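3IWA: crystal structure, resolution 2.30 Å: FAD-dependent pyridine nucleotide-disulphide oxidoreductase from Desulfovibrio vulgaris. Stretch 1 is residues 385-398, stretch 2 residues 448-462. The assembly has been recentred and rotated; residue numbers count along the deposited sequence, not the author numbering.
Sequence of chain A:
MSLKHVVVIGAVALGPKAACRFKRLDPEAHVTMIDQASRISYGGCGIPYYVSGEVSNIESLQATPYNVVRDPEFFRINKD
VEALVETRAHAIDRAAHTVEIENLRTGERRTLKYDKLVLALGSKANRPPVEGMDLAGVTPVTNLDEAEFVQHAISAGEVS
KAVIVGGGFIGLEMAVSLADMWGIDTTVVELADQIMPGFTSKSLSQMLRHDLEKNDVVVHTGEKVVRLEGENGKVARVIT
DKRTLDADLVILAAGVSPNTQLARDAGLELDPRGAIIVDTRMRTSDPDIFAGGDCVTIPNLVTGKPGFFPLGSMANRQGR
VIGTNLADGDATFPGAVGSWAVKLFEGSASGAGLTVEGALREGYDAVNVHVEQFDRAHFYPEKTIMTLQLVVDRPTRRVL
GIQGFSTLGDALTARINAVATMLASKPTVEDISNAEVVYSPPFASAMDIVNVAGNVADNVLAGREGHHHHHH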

# COMPACT_ATOMS: atom_id res chain seq x y z
N ILE A 385 1.04 -17.18 9.62
CA ILE A 385 0.14 -16.32 10.39
C ILE A 385 0.08 -14.82 9.94
O ILE A 385 1.10 -14.13 9.88
CB ILE A 385 0.52 -16.33 11.87
N MET A 386 -1.13 -14.34 9.62
CA MET A 386 -1.38 -12.89 9.50
C MET A 386 -2.75 -12.52 10.02
O MET A 386 -3.70 -13.10 9.60
CB MET A 386 -1.28 -12.35 8.07
CG MET A 386 -1.22 -10.78 8.10
SD MET A 386 -1.15 -9.88 6.58
CE MET A 386 0.24 -10.71 5.83
N THR A 387 -2.80 -11.52 10.92
CA THR A 387 -4.04 -10.91 11.40
C THR A 387 -4.14 -9.44 11.02
O THR A 387 -3.20 -8.67 11.24
CB THR A 387 -4.12 -10.92 12.93
OG1 THR A 387 -3.84 -12.24 13.41
CG2 THR A 387 -5.50 -10.47 13.41
N LEU A 388 -5.29 -9.06 10.46
CA LEU A 388 -5.69 -7.68 10.26
C LEU A 388 -6.92 -7.38 11.09
O LEU A 388 -7.83 -8.21 11.19
CB LEU A 388 -6.10 -7.42 8.81
CG LEU A 388 -5.04 -7.48 7.73
CD1 LEU A 388 -5.68 -6.97 6.41
CD2 LEU A 388 -3.79 -6.67 8.15
N GLN A 389 -6.97 -6.15 11.60
CA GLN A 389 -8.15 -5.65 12.25
C GLN A 389 -8.50 -4.32 11.60
O GLN A 389 -7.61 -3.50 11.35
CB GLN A 389 -7.90 -5.50 13.77
CG GLN A 389 -7.53 -6.83 14.49
CD GLN A 389 -7.51 -6.73 16.05
OE1 GLN A 389 -7.57 -7.74 16.76
NE2 GLN A 389 -7.43 -5.53 16.56
N LEU A 390 -9.78 -4.12 11.30
CA LEU A 390 -10.27 -3.00 10.55
C LEU A 390 -11.26 -2.31 11.43
O LEU A 390 -12.13 -2.98 12.01
CB LEU A 390 -10.95 -3.49 9.26
CG LEU A 390 -11.26 -2.49 8.13
CD1 LEU A 390 -9.94 -2.06 7.43
CD2 LEU A 390 -12.28 -3.08 7.05
N VAL A 391 -11.14 -0.99 11.54
CA VAL A 391 -11.99 -0.22 12.45
C VAL A 391 -12.94 0.59 11.66
O VAL A 391 -12.55 1.38 10.83
CB VAL A 391 -11.16 0.69 13.40
CG1 VAL A 391 -12.04 1.33 14.39
CG2 VAL A 391 -10.07 -0.11 14.13
N VAL A 392 -14.23 0.41 11.93
CA VAL A 392 -15.29 0.91 11.05
C VAL A 392 -16.33 1.69 11.83
O VAL A 392 -16.79 1.24 12.88
CB VAL A 392 -16.00 -0.28 10.36
CG1 VAL A 392 -17.15 0.20 9.51
CG2 VAL A 392 -15.00 -1.09 9.54
N ASP A 393 -16.74 2.84 11.31
CA ASP A 393 -17.83 3.55 11.90
C ASP A 393 -19.16 2.98 11.42
O ASP A 393 -19.43 3.01 10.24
CB ASP A 393 -17.78 5.02 11.51
CG ASP A 393 -18.86 5.84 12.21
OD1 ASP A 393 -19.07 5.60 13.41
OD2 ASP A 393 -19.48 6.73 11.58
N ARG A 394 -20.02 2.51 12.33
CA ARG A 394 -21.31 1.92 11.93
C ARG A 394 -22.19 2.78 11.02
O ARG A 394 -22.52 2.35 9.92
CB ARG A 394 -22.14 1.45 13.14
CG ARG A 394 -21.94 -0.02 13.50
CD ARG A 394 -23.09 -0.58 14.36
NE ARG A 394 -22.57 -1.58 15.29
CZ ARG A 394 -22.52 -2.90 15.07
NH1 ARG A 394 -22.99 -3.44 13.94
NH2 ARG A 394 -22.00 -3.70 16.01
N PRO A 395 -22.58 3.98 11.47
CA PRO A 395 -23.53 4.75 10.65
C PRO A 395 -23.07 5.29 9.30
O PRO A 395 -23.89 5.53 8.41
CB PRO A 395 -23.91 5.94 11.54
CG PRO A 395 -23.07 5.82 12.80
CD PRO A 395 -22.53 4.44 12.86
N THR A 396 -21.78 5.56 9.16
CA THR A 396 -21.26 6.11 7.89
C THR A 396 -20.64 5.02 7.03
O THR A 396 -20.43 5.22 5.85
CB THR A 396 -20.18 7.13 8.19
OG1 THR A 396 -19.14 6.48 8.95
CG2 THR A 396 -20.77 8.32 8.97
N ARG A 397 -20.33 3.90 7.65
CA ARG A 397 -19.51 2.85 7.07
C ARG A 397 -18.07 3.32 6.78
O ARG A 397 -17.39 2.73 5.98
CB ARG A 397 -20.17 2.28 5.81
CG ARG A 397 -21.57 1.73 6.02
CD ARG A 397 -22.23 1.29 4.67
NE ARG A 397 -21.70 0.01 4.17
CZ ARG A 397 -22.10 -1.20 4.57
NH1 ARG A 397 -23.04 -1.36 5.51
NH2 ARG A 397 -21.56 -2.28 4.03
N ARG A 398 -17.60 4.38 7.44
CA ARG A 398 -16.23 4.88 7.18
C ARG A 398 -15.24 3.97 7.86
O ARG A 398 -15.52 3.44 8.94
CB ARG A 398 -16.01 6.26 7.73
CG ARG A 398 -16.37 7.36 6.83
CD ARG A 398 -15.98 8.70 7.47
NE ARG A 398 -14.54 8.81 7.69
CZ ARG A 398 -13.96 9.48 8.69
NH1 ARG A 398 -14.68 10.09 9.61
NH2 ARG A 398 -12.63 9.50 8.77
N ASP A 448 -7.39 -11.20 -1.76
CA ASP A 448 -6.45 -10.60 -0.85
C ASP A 448 -7.11 -10.32 0.51
O ASP A 448 -8.29 -10.00 0.58
CB ASP A 448 -5.91 -9.31 -1.47
CG ASP A 448 -4.68 -8.77 -0.75
OD1 ASP A 448 -4.82 -8.08 0.28
OD2 ASP A 448 -3.56 -9.04 -1.24
N ILE A 449 -6.33 -10.44 1.57
CA ILE A 449 -6.84 -10.28 2.91
C ILE A 449 -7.42 -8.92 3.18
O ILE A 449 -8.37 -8.81 3.93
CB ILE A 449 -5.79 -10.71 3.98
CG1 ILE A 449 -6.48 -10.78 5.36
CG2 ILE A 449 -4.58 -9.82 3.95
CD1 ILE A 449 -5.58 -11.20 6.49
N VAL A 450 -6.92 -7.88 2.52
CA VAL A 450 -7.48 -6.55 2.68
C VAL A 450 -8.93 -6.48 2.18
O VAL A 450 -9.78 -5.88 2.83
CB VAL A 450 -6.66 -5.48 1.94
CG1 VAL A 450 -7.46 -4.21 1.76
CG2 VAL A 450 -5.38 -5.18 2.71
N ASN A 451 -9.17 -7.05 1.00
CA ASN A 451 -10.52 -7.14 0.45
C ASN A 451 -11.40 -8.01 1.37
O ASN A 451 -12.54 -7.70 1.63
CB ASN A 451 -10.52 -7.77 -0.96
CG ASN A 451 -9.78 -6.93 -2.02
OD1 ASN A 451 -9.09 -7.48 -2.85
ND2 ASN A 451 -9.96 -5.61 -2.00
N VAL A 452 -10.85 -9.11 1.86
CA VAL A 452 -11.60 -10.00 2.74
C VAL A 452 -12.02 -9.22 4.00
O VAL A 452 -13.14 -9.32 4.42
CB VAL A 452 -10.80 -11.28 3.06
CG1 VAL A 452 -11.51 -12.16 4.17
CG2 VAL A 452 -10.56 -12.09 1.75
N ALA A 453 -11.15 -8.36 4.53
CA ALA A 453 -11.52 -7.58 5.71
C ALA A 453 -12.70 -6.67 5.41
O ALA A 453 -13.58 -6.52 6.24
CB ALA A 453 -10.33 -6.76 6.24
N GLY A 454 -12.70 -6.05 4.23
CA GLY A 454 -13.83 -5.21 3.81
C GLY A 454 -15.14 -5.99 3.64
O GLY A 454 -16.21 -5.50 3.96
N ASN A 455 -15.05 -7.23 3.17
CA ASN A 455 -16.24 -8.08 3.01
C ASN A 455 -16.81 -8.53 4.37
O ASN A 455 -18.02 -8.44 4.59
CB ASN A 455 -15.92 -9.30 2.13
CG ASN A 455 -15.52 -8.90 0.67
OD1 ASN A 455 -15.69 -7.75 0.22
ND2 ASN A 455 -15.02 -9.86 -0.03
N VAL A 456 -15.94 -8.99 5.27
CA VAL A 456 -16.34 -9.32 6.64
C VAL A 456 -16.96 -8.13 7.37
O VAL A 456 -17.98 -8.28 8.03
CB VAL A 456 -15.21 -9.90 7.47
CG1 VAL A 456 -15.69 -10.12 8.90
CG2 VAL A 456 -14.70 -11.19 6.86
N ALA A 457 -16.41 -6.94 7.20
CA ALA A 457 -16.98 -5.73 7.82
C ALA A 457 -18.36 -5.32 7.25
O ALA A 457 -19.23 -4.81 7.96
CB ALA A 457 -15.99 -4.59 7.66
N ASP A 458 -18.52 -5.45 5.94
CA ASP A 458 -19.82 -5.22 5.31
C ASP A 458 -20.82 -6.27 5.83
O ASP A 458 -21.97 -5.94 6.11
CB ASP A 458 -19.68 -5.27 3.79
CG ASP A 458 -21.01 -5.30 3.06
OD1 ASP A 458 -21.98 -4.66 3.47
OD2 ASP A 458 -21.05 -5.96 2.03
N ASN A 459 -20.37 -7.51 5.97
CA ASN A 459 -21.17 -8.56 6.61
C ASN A 459 -21.49 -8.29 8.11
O ASN A 459 -22.66 -8.41 8.54
CB ASN A 459 -20.48 -9.93 6.45
CG ASN A 459 -20.51 -10.43 5.01
OD1 ASN A 459 -21.21 -9.88 4.16
ND2 ASN A 459 -19.74 -11.46 4.74
N VAL A 460 -20.47 -7.94 8.91
CA VAL A 460 -20.73 -7.59 10.32
C VAL A 460 -21.73 -6.44 10.38
O VAL A 460 -22.69 -6.53 11.11
CB VAL A 460 -19.45 -7.28 11.12
CG1 VAL A 460 -19.82 -6.64 12.49
CG2 VAL A 460 -18.63 -8.52 11.32
N LEU A 461 -21.56 -5.39 9.59
CA LEU A 461 -22.54 -4.28 9.60
C LEU A 461 -23.98 -4.59 9.10
O LEU A 461 -24.91 -3.81 9.32
CB LEU A 461 -21.99 -3.06 8.83
CG LEU A 461 -20.72 -2.34 9.33
CD1 LEU A 461 -20.33 -1.18 8.41
CD2 LEU A 461 -20.88 -1.85 10.75
N ALA A 462 -24.17 -5.70 8.40
CA ALA A 462 -25.49 -6.04 7.86
C ALA A 462 -26.24 -6.95 8.85
O ALA A 462 -27.43 -6.76 9.11
CB ALA A 462 -25.35 -6.73 6.48

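The strongest polar interaction between the two stretches is the salt bridge of Arg397 with Asp458. Arg397 NH2 lies 2.5 Å from Asp458 OD1, a very short separation, and with hydrogens placed the N-H...acceptor angle is 130°, so the hydrogen bond within the salt bridge is close but noticeably bent. The carboxylate oxygen sits at the edge of the guanidinium, near its plane, where the N-H groups point. Both residues direct CA-to-CB sideways to the opposing stretch, and it is the ends of their side chains that come together. Asp458 OD2 is hydrogen-bonded elsewhere in the structure. The Arg397 NH2 to Asp458 OD1 bond is the only hydrogen bond across the contact.

The same guanidinium also takes part in packing. Leu461 CD1 lies over one of its faces, and Arg397 NH1 comes within 3.9 Å of Leu461 CB, so the group offers its edge to the acid and a flat surface to the leucine. Arg394 reaches the same leucine along its aliphatic portion, with Arg394 CG 3.5 Å from Leu461 CD2. Its guanidinium has Val460 O at its edge, but the distance from Arg394 NH1 to Val460 O is 4.2 Å, too long for a hydrogen bond.

Local bonds hold the segment that carries these arginines. Asp393 N donates to Arg398 O at 2.7 Å, while Arg397 N makes a weak bond to Asp393 O at 2.9 Å. Thr396 OG1 donates to Asp393 OD2 at 2.7 Å and accepts from Arg398 N at 3.0 Å. Arg397 itself has phi/psi of 64/21°, a left-handed conformation within this turn. At the start of the helix, Asp448 occupies the N-cap position: its OD1 accepts from Val450 N at 3.1 Å with an angle of 167°, satisfying an amide that has no helical carbonyl partner.

The remaining contact is apolar. Strand alternation gives it its pattern: Met386, Leu388, Leu390 and Val392 all point CA-to-CB toward the helix, whereas Thr387, Gln389 and Asp393 point away. On the helix, Ile449, Ala453, Ala457 and Leu461 point toward the strand, at the four-residue spacing that keeps side chains on one helical face. Leu461 has the largest area covered by the other stretch, 111 Å², and its CD1 approaches Val392 CG1 to 3.6 Å.

Further along, Val392 CG2 and Leu390 CD2 each lie 4.1 Å from Ala457 CB. Leu390 CD2 also lies 3.8 Å from Ala453 O and 4.1 Å from Gly454 N, so this methyl rests partly on helix backbone. The CA atoms of Leu390 and Ala453 are 6.8 Å apart, and those of Val392 and Ala457 are 7.6 Å apart. Towards the N-terminal end of the helix, Leu388 CD1 meets Ile449 CG2 at 3.9 Å and Val450 CG2 at 4.1 Å, and Met386 SD stands 4.3 Å from Ile449 CG2. The axes approach to 9.0 Å and cross at -46°, and 654 Å² is buried in total.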